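Avidin-related protein 2 (Gallus gallus, PDB 1WBI) binds biotin at the open end of an eight-stranded beta barrel, as a tetrameric relative of chicken avidin. Local coordinates at residues Gly11-Asp16 / Met21-Val26; Ser78-Gln83 / Asn119-Gln124. All coordinates share one frame; numbering follows the deposited sequence.

Contact 1. Residues Gly11-Asp16 / Met21-Val26; sequences GEWDND and MTIGAV
The first beta hairpin of the avidin barrel is closed here, strand 11-15 running antiparallel to strand 20-23; the axes of 11-15 and 21-23 approach to 4.7 Å. Glu12 and Thr22 face each other as a non-hydrogen-bonded pair, flanked by the hydrogen-bonded pairs Gly11-Ile23 and Trp13-Met21. Gly11 N donates to Ile23 O and Ile23 N to Gly11 O; Trp13 N and Met21 O bond at 2.9 Å, as do Met21 N and Trp13 O. Gly11 adopts a backbone conformation (phi 125°) in which a side chain would collide with the carbonyl oxygen of the residue before it. On the barrel's outer side, Glu12 and Thr22 lie alongside one another, and Thr22 OG1 donates to the anti lone pair of Glu12 OE2 at 2.7 Å. The glutamate reaches it because its chain bends at CG (chi2 64°), while Thr22 holds OG1 anti to its own N. A water donates to Ile23 O and, at longer range, to Glu12 OE2. Inside the barrel, the side chains of Trp13 and Met21 cross at a slant: CB of Trp13 meets CG of Met21 at 3.9 Å, and the extended thioether brings Met21 CE within 4.0 Å of Trp13 CD1. Ile23 CD1 touches the indole more loosely, 4.4 Å from Trp13 CD1. The indole NE1 bonds Leu9 O, which fixes the ring's turn, and Leu94 of strand 92-101 packs against both Trp13 and Met21. The hairpin is thus split chemically: its polar, hydrated side links a carboxylate to a hydroxyl, while its buried side joins an indole and a thioether by apolar contact.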
# COMPACT_ATOMS: atom_id res chain seq x y z
N GLY A 11 -21.95 -16.09 -2.74
CA GLY A 11 -21.42 -17.39 -2.36
C GLY A 11 -20.36 -17.38 -1.28
O GLY A 11 -20.23 -16.37 -0.58
N GLU A 12 -19.62 -18.48 -1.15
CA GLU A 12 -18.73 -18.72 -0.05
C GLU A 12 -17.31 -18.83 -0.57
O GLU A 12 -17.04 -19.55 -1.55
CB GLU A 12 -19.13 -20.02 0.69
CG GLU A 12 -20.41 -19.92 1.51
CD GLU A 12 -21.64 -19.67 0.67
OE1 GLU A 12 -21.94 -20.53 -0.21
OE2 GLU A 12 -22.28 -18.64 0.84
N TRP A 13 -16.39 -18.15 0.12
CA TRP A 13 -15.01 -17.98 -0.32
C TRP A 13 -14.04 -18.20 0.85
O TRP A 13 -14.32 -17.73 1.95
CB TRP A 13 -14.81 -16.54 -0.87
CG TRP A 13 -15.70 -16.16 -1.99
CD1 TRP A 13 -16.95 -15.59 -1.92
CD2 TRP A 13 -15.41 -16.28 -3.39
NE1 TRP A 13 -17.45 -15.40 -3.17
CE2 TRP A 13 -16.53 -15.81 -4.09
CE3 TRP A 13 -14.33 -16.77 -4.10
CZ2 TRP A 13 -16.57 -15.79 -5.51
CZ3 TRP A 13 -14.36 -16.76 -5.50
CH2 TRP A 13 -15.48 -16.28 -6.19
N ASP A 14 -12.93 -18.88 0.59
CA ASP A 14 -11.83 -19.08 1.50
C ASP A 14 -10.71 -18.14 1.09
O ASP A 14 -10.56 -17.91 -0.10
CB ASP A 14 -11.20 -20.51 1.30
CG ASP A 14 -12.10 -21.66 1.76
OD1 ASP A 14 -12.56 -21.62 2.91
OD2 ASP A 14 -12.35 -22.57 0.94
N ASN A 15 -9.86 -17.66 1.99
CA ASN A 15 -8.60 -17.05 1.57
C ASN A 15 -7.38 -17.70 2.13
O ASN A 15 -7.49 -18.66 2.96
CB ASN A 15 -8.59 -15.51 1.76
CG ASN A 15 -8.37 -15.05 3.20
OD1 ASN A 15 -7.90 -15.79 4.07
ND2 ASN A 15 -8.71 -13.79 3.44
N ASP A 16 -6.22 -17.20 1.70
CA ASP A 16 -4.93 -17.82 2.03
C ASP A 16 -4.48 -17.60 3.48
O ASP A 16 -3.44 -18.15 3.86
CB ASP A 16 -3.86 -17.31 1.08
CG ASP A 16 -3.75 -15.80 1.11
OD1 ASP A 16 -4.75 -15.13 0.72
OD2 ASP A 16 -2.69 -15.31 1.54
N MET A 21 -15.49 -15.82 3.86
CA MET A 21 -16.61 -14.90 3.76
C MET A 21 -17.75 -15.52 3.00
O MET A 21 -17.53 -16.37 2.14
CB MET A 21 -16.22 -13.58 3.13
CG MET A 21 -15.68 -13.70 1.71
SD MET A 21 -15.17 -12.04 1.10
CE MET A 21 -14.74 -12.51 -0.57
N THR A 22 -18.96 -15.10 3.31
CA THR A 22 -20.16 -15.51 2.60
C THR A 22 -20.89 -14.25 2.17
O THR A 22 -21.09 -13.32 2.96
CB THR A 22 -21.00 -16.48 3.47
OG1 THR A 22 -22.18 -16.83 2.78
CG2 THR A 22 -21.38 -15.88 4.78
N ILE A 23 -21.21 -14.17 0.90
CA ILE A 23 -21.78 -12.98 0.31
C ILE A 23 -23.16 -13.32 -0.24
O ILE A 23 -23.35 -14.37 -0.86
CB ILE A 23 -20.84 -12.47 -0.79
CG1 ILE A 23 -19.55 -11.93 -0.13
CG2 ILE A 23 -21.52 -11.44 -1.65
CD1 ILE A 23 -18.46 -11.59 -1.05
N GLY A 24 -24.12 -12.42 -0.06
CA GLY A 24 -25.48 -12.68 -0.51
C GLY A 24 -25.69 -12.24 -1.94
O GLY A 24 -24.74 -12.14 -2.71
N ALA A 25 -26.94 -11.98 -2.31
CA ALA A 25 -27.27 -11.65 -3.67
C ALA A 25 -26.66 -10.32 -4.04
O ALA A 25 -26.61 -9.42 -3.23
CB ALA A 25 -28.81 -11.57 -3.83
N VAL A 26 -26.20 -10.20 -5.28
CA VAL A 26 -25.63 -8.95 -5.78
C VAL A 26 -26.75 -8.25 -6.52
O VAL A 26 -27.36 -8.84 -7.43
CB VAL A 26 -24.48 -9.23 -6.74
CG1 VAL A 26 -23.92 -7.95 -7.32
CG2 VAL A 26 -23.35 -10.06 -6.04
O HOH W 1 -24.60 -16.71 -0.41

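Contact 2. Residues Ser78-Gln83 / Asn119-Gln124; sequences SVFVGQ and NDFTRQ. With BTN (biotin), chain I.
Ser78, first in 78-83, puts its hydroxyl beside biotin: OG lies 3.3 Å from the thioether S1 and is hydrogen-bonded to Trp71 NE1. Two residues on, Phe80 points into the barrel toward Asn119 and Phe121. With CG anti to its carbonyl carbon (chi1 -67°), the ring presents CE1 and CZ to its neighbours. Asn119 OD1 approaches CE1 at the ring edge, in plane, at 3.6 Å, the amide and ring planes only 21° apart. The same OD1 accepts biotin N1 at 2.9 Å in a fairly straight bond (158°), and in the conformer given Asp16 OD1 accepts ND2. Phe80 CE1 also lies 4.1 Å from Phe121 CZ, at the edge of that second ring, whereas Phe80 CZ comes 3.8 Å from biotin C6. A leucine in place of Phe80 would probably open a gap beside biotin C6 and leave the edge of Phe121 and the amide of Asn119 less firmly packed. Farther along, Gln83 turns to the second subunit, bonding Arg101 and Val104 of that chain. Aromatic side chains around the bicyclic head of biotin, with a side-chain amide oxygen taking a ureido N-H, are characteristic of the avidin-family pocket.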
# COMPACT_ATOMS: atom_id res chain seq x y z
N SER A 78 -11.39 -2.72 7.77
CA SER A 78 -10.56 -3.13 6.62
C SER A 78 -11.31 -2.91 5.31
O SER A 78 -12.51 -2.97 5.28
CB SER A 78 -10.17 -4.59 6.70
OG SER A 78 -9.27 -4.79 7.80
N VAL A 79 -10.55 -2.64 4.24
CA VAL A 79 -11.10 -2.64 2.89
C VAL A 79 -10.26 -3.52 1.99
O VAL A 79 -9.02 -3.67 2.18
CB VAL A 79 -11.15 -1.23 2.27
CG1 VAL A 79 -12.12 -0.28 3.04
CG2 VAL A 79 -9.77 -0.58 2.28
N PHE A 80 -10.95 -4.20 1.08
CA PHE A 80 -10.36 -5.09 0.09
C PHE A 80 -10.73 -4.62 -1.29
O PHE A 80 -11.88 -4.26 -1.55
CB PHE A 80 -10.92 -6.52 0.29
CG PHE A 80 -10.52 -7.22 1.57
CD1 PHE A 80 -9.57 -8.19 1.55
CD2 PHE A 80 -11.08 -6.86 2.79
CE1 PHE A 80 -9.21 -8.86 2.75
CE2 PHE A 80 -10.69 -7.53 3.98
CZ PHE A 80 -9.76 -8.46 3.93
N VAL A 81 -9.79 -4.68 -2.24
CA VAL A 81 -10.11 -4.36 -3.65
C VAL A 81 -9.42 -5.36 -4.53
O VAL A 81 -8.32 -5.82 -4.22
CB VAL A 81 -9.69 -2.93 -4.00
CG1 VAL A 81 -8.20 -2.79 -4.20
CG2 VAL A 81 -10.45 -2.42 -5.19
N GLY A 82 -10.03 -5.75 -5.63
CA GLY A 82 -9.41 -6.75 -6.45
C GLY A 82 -10.15 -7.05 -7.71
O GLY A 82 -10.99 -6.25 -8.16
N GLN A 83 -9.70 -8.11 -8.38
CA GLN A 83 -10.32 -8.60 -9.61
C GLN A 83 -10.55 -10.09 -9.49
O GLN A 83 -9.73 -10.83 -8.94
CB GLN A 83 -9.43 -8.23 -10.81
CG GLN A 83 -10.07 -8.49 -12.19
CD GLN A 83 -9.24 -7.96 -13.35
OE1 GLN A 83 -8.18 -7.37 -13.16
NE2 GLN A 83 -9.70 -8.21 -14.58
N ASN A 119 -4.52 -10.79 -0.40
CA ASN A 119 -5.18 -12.06 -0.16
C ASN A 119 -5.70 -12.59 -1.47
O ASN A 119 -6.27 -11.84 -2.28
CB ASN A 119 -6.36 -11.96 0.79
CG ASN A 119 -6.00 -12.03 2.27
OD1 ASN A 119 -6.42 -11.18 3.00
ND2 ASN A 119 -5.36 -13.12 2.72
N ASP A 120 -5.57 -13.88 -1.67
CA ASP A 120 -6.24 -14.57 -2.78
C ASP A 120 -7.40 -15.38 -2.22
O ASP A 120 -7.23 -16.11 -1.20
CB ASP A 120 -5.30 -15.52 -3.48
CG ASP A 120 -4.16 -14.80 -4.22
OD1 ASP A 120 -4.15 -13.58 -4.36
OD2 ASP A 120 -3.32 -15.54 -4.76
N PHE A 121 -8.56 -15.28 -2.83
CA PHE A 121 -9.75 -16.04 -2.42
C PHE A 121 -10.13 -17.03 -3.50
O PHE A 121 -10.05 -16.71 -4.70
CB PHE A 121 -10.96 -15.15 -2.18
CG PHE A 121 -10.83 -14.13 -1.04
CD1 PHE A 121 -11.52 -14.32 0.14
CD2 PHE A 121 -10.05 -12.99 -1.18
CE1 PHE A 121 -11.48 -13.38 1.15
CE2 PHE A 121 -9.98 -12.07 -0.19
CZ PHE A 121 -10.69 -12.25 1.01
N THR A 122 -10.62 -18.18 -3.07
CA THR A 122 -11.20 -19.19 -3.97
C THR A 122 -12.55 -19.60 -3.42
O THR A 122 -12.84 -19.44 -2.22
CB THR A 122 -10.31 -20.42 -4.11
OG1 THR A 122 -9.95 -20.88 -2.81
CG2 THR A 122 -9.03 -20.07 -4.89
N ARG A 123 -13.39 -20.16 -4.28
CA ARG A 123 -14.76 -20.50 -3.90
C ARG A 123 -14.67 -21.76 -3.07
O ARG A 123 -13.86 -22.64 -3.34
CB ARG A 123 -15.65 -20.69 -5.14
CG ARG A 123 -17.11 -20.54 -4.85
CD ARG A 123 -17.95 -20.67 -6.05
NE ARG A 123 -18.02 -19.46 -6.88
CZ ARG A 123 -18.78 -18.41 -6.61
NH1 ARG A 123 -19.47 -18.32 -5.48
NH2 ARG A 123 -18.84 -17.43 -7.47
N GLN A 124 -15.46 -21.83 -2.00
CA GLN A 124 -15.44 -23.02 -1.18
C GLN A 124 -15.97 -24.19 -2.00
O GLN A 124 -16.85 -24.05 -2.85
CB GLN A 124 -16.28 -22.84 0.07
CG GLN A 124 -15.71 -21.85 1.05
CD GLN A 124 -16.29 -22.09 2.46
OE1 GLN A 124 -17.37 -22.63 2.59
NE2 GLN A 124 -15.54 -21.74 3.47
C11 BTN I . -8.65 -6.79 13.91
O11 BTN I . -8.97 -5.99 14.84
O12 BTN I . -7.48 -7.27 13.90
C10 BTN I . -9.69 -7.10 12.89
C9 BTN I . -9.34 -8.25 11.98
C8 BTN I . -8.38 -7.85 10.84
C7 BTN I . -8.16 -9.05 9.91
C2 BTN I . -7.29 -8.77 8.64
S1 BTN I . -8.12 -7.89 7.39
C6 BTN I . -6.75 -8.22 6.27
C5 BTN I . -6.31 -9.64 6.56
N1 BTN I . -7.05 -10.58 5.75
C3 BTN I . -7.78 -11.36 6.54
O3 BTN I . -8.55 -12.34 6.06
N2 BTN I . -7.68 -11.04 7.79
C4 BTN I . -6.71 -10.01 7.99

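Overall arrangement
Contact 1 joins consecutive strands by main-chain bonds and is partly buried; contact 2 spans the barrel interior between the non-adjacent strands 77-86 and 114-123, is wholly buried, and relies on side chains and ligand. They meet where strand 11-15 lies next to strand 114-123, closing the barrel: Glu12 O probably bonds Gln124 N. Inside, Met21 of contact 1 packs on Phe121 of contact 2, carrying the apolar filling on toward biotin. Both supply the pocket: Asn15 of contact 1 binds the ureido oxygen, beside the residues of contact 2. The carboxylate-hydroxyl bond and water of contact 1 sit on its outer side.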